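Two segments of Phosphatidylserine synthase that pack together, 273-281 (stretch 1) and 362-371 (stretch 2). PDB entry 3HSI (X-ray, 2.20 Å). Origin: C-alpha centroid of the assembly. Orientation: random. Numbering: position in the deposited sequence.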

# COMPACT_ATOMS: atom_id res chain seq x y z
N LYS C 273 15.61 -8.97 -29.08
CA LYS C 273 15.07 -10.02 -28.21
C LYS C 273 15.17 -9.65 -26.74
O LYS C 273 16.16 -9.07 -26.30
CB LYS C 273 15.71 -11.42 -28.49
CG LYS C 273 15.20 -12.51 -27.55
CD LYS C 273 14.99 -13.89 -28.21
CE LYS C 273 15.26 -15.03 -27.22
NZ LYS C 273 16.78 -15.25 -27.13
N LEU C 274 14.11 -9.96 -26.01
CA LEU C 274 14.05 -9.78 -24.57
C LEU C 274 13.85 -11.13 -23.96
O LEU C 274 12.96 -11.86 -24.38
CB LEU C 274 12.85 -8.91 -24.20
CG LEU C 274 12.52 -8.72 -22.73
CD1 LEU C 274 13.72 -8.06 -22.04
CD2 LEU C 274 11.22 -7.83 -22.57
N VAL C 275 14.66 -11.47 -22.98
CA VAL C 275 14.43 -12.68 -22.21
C VAL C 275 14.13 -12.28 -20.78
O VAL C 275 14.79 -11.42 -20.24
CB VAL C 275 15.67 -13.64 -22.23
CG1 VAL C 275 15.38 -14.93 -21.45
CG2 VAL C 275 16.05 -13.97 -23.69
N ILE C 276 13.16 -12.92 -20.16
CA ILE C 276 12.77 -12.59 -18.79
C ILE C 276 12.61 -13.88 -18.02
O ILE C 276 12.03 -14.86 -18.53
CB ILE C 276 11.40 -11.89 -18.78
CG1 ILE C 276 11.43 -10.58 -19.57
CG2 ILE C 276 10.91 -11.66 -17.34
CD1 ILE C 276 9.98 -10.03 -19.88
N CYS C 277 13.16 -13.92 -16.81
CA CYS C 277 12.86 -14.96 -15.83
C CYS C 277 12.10 -14.30 -14.71
O CYS C 277 12.50 -13.24 -14.23
CB CYS C 277 14.14 -15.57 -15.29
SG CYS C 277 14.76 -16.89 -16.33
N THR C 278 11.02 -14.93 -14.28
CA THR C 278 10.30 -14.46 -13.12
C THR C 278 9.73 -15.72 -12.46
O THR C 278 9.35 -16.68 -13.17
CB THR C 278 9.16 -13.42 -13.53
OG1 THR C 278 8.48 -12.96 -12.36
CG2 THR C 278 8.13 -14.04 -14.42
N PRO C 279 9.67 -15.74 -11.10
CA PRO C 279 9.08 -16.90 -10.40
C PRO C 279 7.60 -17.11 -10.72
O PRO C 279 7.21 -18.22 -11.12
CB PRO C 279 9.25 -16.54 -8.93
CG PRO C 279 10.25 -15.41 -8.92
CD PRO C 279 10.08 -14.68 -10.17
N TYR C 280 6.81 -16.05 -10.58
CA TYR C 280 5.35 -16.08 -10.82
C TYR C 280 5.07 -15.18 -12.01
O TYR C 280 5.68 -14.13 -12.12
CB TYR C 280 4.55 -15.53 -9.60
CG TYR C 280 5.24 -15.80 -8.27
CD1 TYR C 280 5.24 -17.08 -7.73
CD2 TYR C 280 5.96 -14.80 -7.61
CE1 TYR C 280 5.91 -17.37 -6.53
CE2 TYR C 280 6.64 -15.07 -6.41
CZ TYR C 280 6.60 -16.37 -5.87
OH TYR C 280 7.25 -16.68 -4.68
N PHE C 281 4.14 -15.56 -12.87
CA PHE C 281 3.66 -14.66 -13.88
C PHE C 281 2.77 -13.58 -13.28
O PHE C 281 1.55 -13.74 -13.20
CB PHE C 281 2.90 -15.41 -14.97
CG PHE C 281 2.58 -14.58 -16.13
CD1 PHE C 281 3.57 -14.31 -17.10
CD2 PHE C 281 1.33 -14.01 -16.27
CE1 PHE C 281 3.29 -13.55 -18.19
CE2 PHE C 281 1.04 -13.21 -17.37
CZ PHE C 281 2.02 -12.98 -18.33
N THR C 362 11.15 -26.48 -6.69
CA THR C 362 10.45 -25.23 -6.97
C THR C 362 11.35 -24.25 -7.74
O THR C 362 12.60 -24.40 -7.82
CB THR C 362 9.89 -24.57 -5.72
OG1 THR C 362 10.96 -24.36 -4.82
CG2 THR C 362 8.78 -25.46 -5.03
N TYR C 363 10.69 -23.25 -8.31
CA TYR C 363 11.34 -22.32 -9.20
C TYR C 363 11.32 -20.91 -8.65
O TYR C 363 10.28 -20.37 -8.43
CB TYR C 363 10.63 -22.38 -10.55
CG TYR C 363 11.14 -21.46 -11.62
CD1 TYR C 363 12.14 -21.88 -12.48
CD2 TYR C 363 10.57 -20.19 -11.83
CE1 TYR C 363 12.57 -21.09 -13.51
CE2 TYR C 363 11.01 -19.36 -12.86
CZ TYR C 363 12.02 -19.83 -13.71
OH TYR C 363 12.52 -19.07 -14.74
N HIS C 364 12.49 -20.32 -8.49
CA HIS C 364 12.56 -18.95 -8.02
C HIS C 364 13.56 -18.09 -8.82
O HIS C 364 14.28 -17.29 -8.22
CB HIS C 364 12.98 -18.98 -6.56
CG HIS C 364 12.76 -17.70 -5.83
ND1 HIS C 364 13.80 -16.95 -5.30
CD2 HIS C 364 11.62 -17.02 -5.54
CE1 HIS C 364 13.31 -15.88 -4.71
NE2 HIS C 364 11.99 -15.89 -4.85
N LEU C 365 13.64 -18.24 -10.14
CA LEU C 365 14.60 -17.45 -10.93
C LEU C 365 14.01 -16.11 -11.35
O LEU C 365 12.82 -16.00 -11.69
CB LEU C 365 15.02 -18.18 -12.22
CG LEU C 365 15.62 -19.57 -12.19
CD1 LEU C 365 15.67 -20.05 -13.64
CD2 LEU C 365 16.97 -19.55 -11.65
N LYS C 366 14.87 -15.11 -11.29
CA LYS C 366 14.58 -13.74 -11.76
C LYS C 366 15.75 -13.36 -12.67
O LYS C 366 16.89 -13.74 -12.41
CB LYS C 366 14.56 -12.75 -10.58
CG LYS C 366 13.78 -13.17 -9.32
CD LYS C 366 14.71 -13.75 -8.28
CE LYS C 366 13.95 -14.12 -7.02
NZ LYS C 366 13.30 -12.97 -6.24
N GLY C 367 15.46 -12.62 -13.73
CA GLY C 367 16.48 -12.10 -14.64
C GLY C 367 15.88 -11.38 -15.83
O GLY C 367 14.69 -11.55 -16.17
N VAL C 368 16.67 -10.50 -16.41
CA VAL C 368 16.28 -9.77 -17.64
C VAL C 368 17.51 -9.76 -18.51
O VAL C 368 18.59 -9.47 -18.03
CB VAL C 368 15.81 -8.32 -17.39
CG1 VAL C 368 15.57 -7.61 -18.72
CG2 VAL C 368 14.51 -8.26 -16.52
N TRP C 369 17.35 -10.15 -19.76
CA TRP C 369 18.40 -10.05 -20.73
C TRP C 369 17.89 -9.27 -21.94
O TRP C 369 16.84 -9.59 -22.50
CB TRP C 369 18.82 -11.44 -21.22
CG TRP C 369 19.44 -12.39 -20.25
CD1 TRP C 369 20.78 -12.73 -20.18
CD2 TRP C 369 18.76 -13.23 -19.29
NE1 TRP C 369 20.97 -13.72 -19.22
CE2 TRP C 369 19.75 -14.05 -18.67
CE3 TRP C 369 17.43 -13.37 -18.91
CZ2 TRP C 369 19.43 -15.00 -17.69
CZ3 TRP C 369 17.12 -14.32 -17.94
CH2 TRP C 369 18.11 -15.11 -17.34
N VAL C 370 18.65 -8.27 -22.35
CA VAL C 370 18.30 -7.42 -23.51
C VAL C 370 19.29 -7.68 -24.63
O VAL C 370 20.49 -7.45 -24.47
CB VAL C 370 18.26 -5.94 -23.12
CG1 VAL C 370 18.04 -5.03 -24.38
CG2 VAL C 370 17.15 -5.75 -22.06
N ASP C 371 18.77 -8.21 -25.74
CA ASP C 371 19.62 -8.53 -26.91
C ASP C 371 20.89 -9.25 -26.40
O ASP C 371 20.78 -10.15 -25.56
CB ASP C 371 19.93 -7.26 -27.72
CG ASP C 371 18.66 -6.46 -28.10
OD1 ASP C 371 17.59 -7.06 -28.30
OD2 ASP C 371 18.71 -5.22 -28.17

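What ties the two backbones together? The strand through Lys273 to Cys277 runs antiparallel to strand 367-370, and paired hydrogen bonds link them: Val275 N to Trp369 O and Trp369 N to Val275 O, both 2.9 Å, then Cys277 N to Gly367 O at 2.9 Å and Gly367 N to Cys277 O at 3.1 Å. At the far end, Asp371 N bonds Lys273 O (2.8 Å), while the carboxylate atom Asp371 OD1 accepts from Lys273 N (2.9 Å).

Why does Cys277 lose the most surface to the other stretch? Its small side chain shares a sheet face with Val275 and Trp369. Cys277 SG meets the indole edge, 3.8 Å from Trp369 CZ3, and lies 3.5 Å from Tyr363 OH. Its backbone and beta carbon are covered too, with Cys277 C 3.5 Å from Leu365 O and Cys277 CB 4.1 Å from Leu365 CB.

How does Trp369 fit so large a ring here? With chi1 in m, it extends along the face past Val275, whose CG1 lies 3.6 Å from Trp369 CE3, and over Gly367. A beta carbon on Gly367 would clash with Trp369 CH2, so glycine leaves the indole its room.

What does Pro279 do beyond the strand? Having no amide hydrogen, its nitrogen cannot donate to Leu365 O, 3.2 Å from Pro279 N. The buried ring packs instead, with Pro279 CG 4.0 Å from His364 CD2 and Pro279 CD 4.1 Å from Lys366 CG.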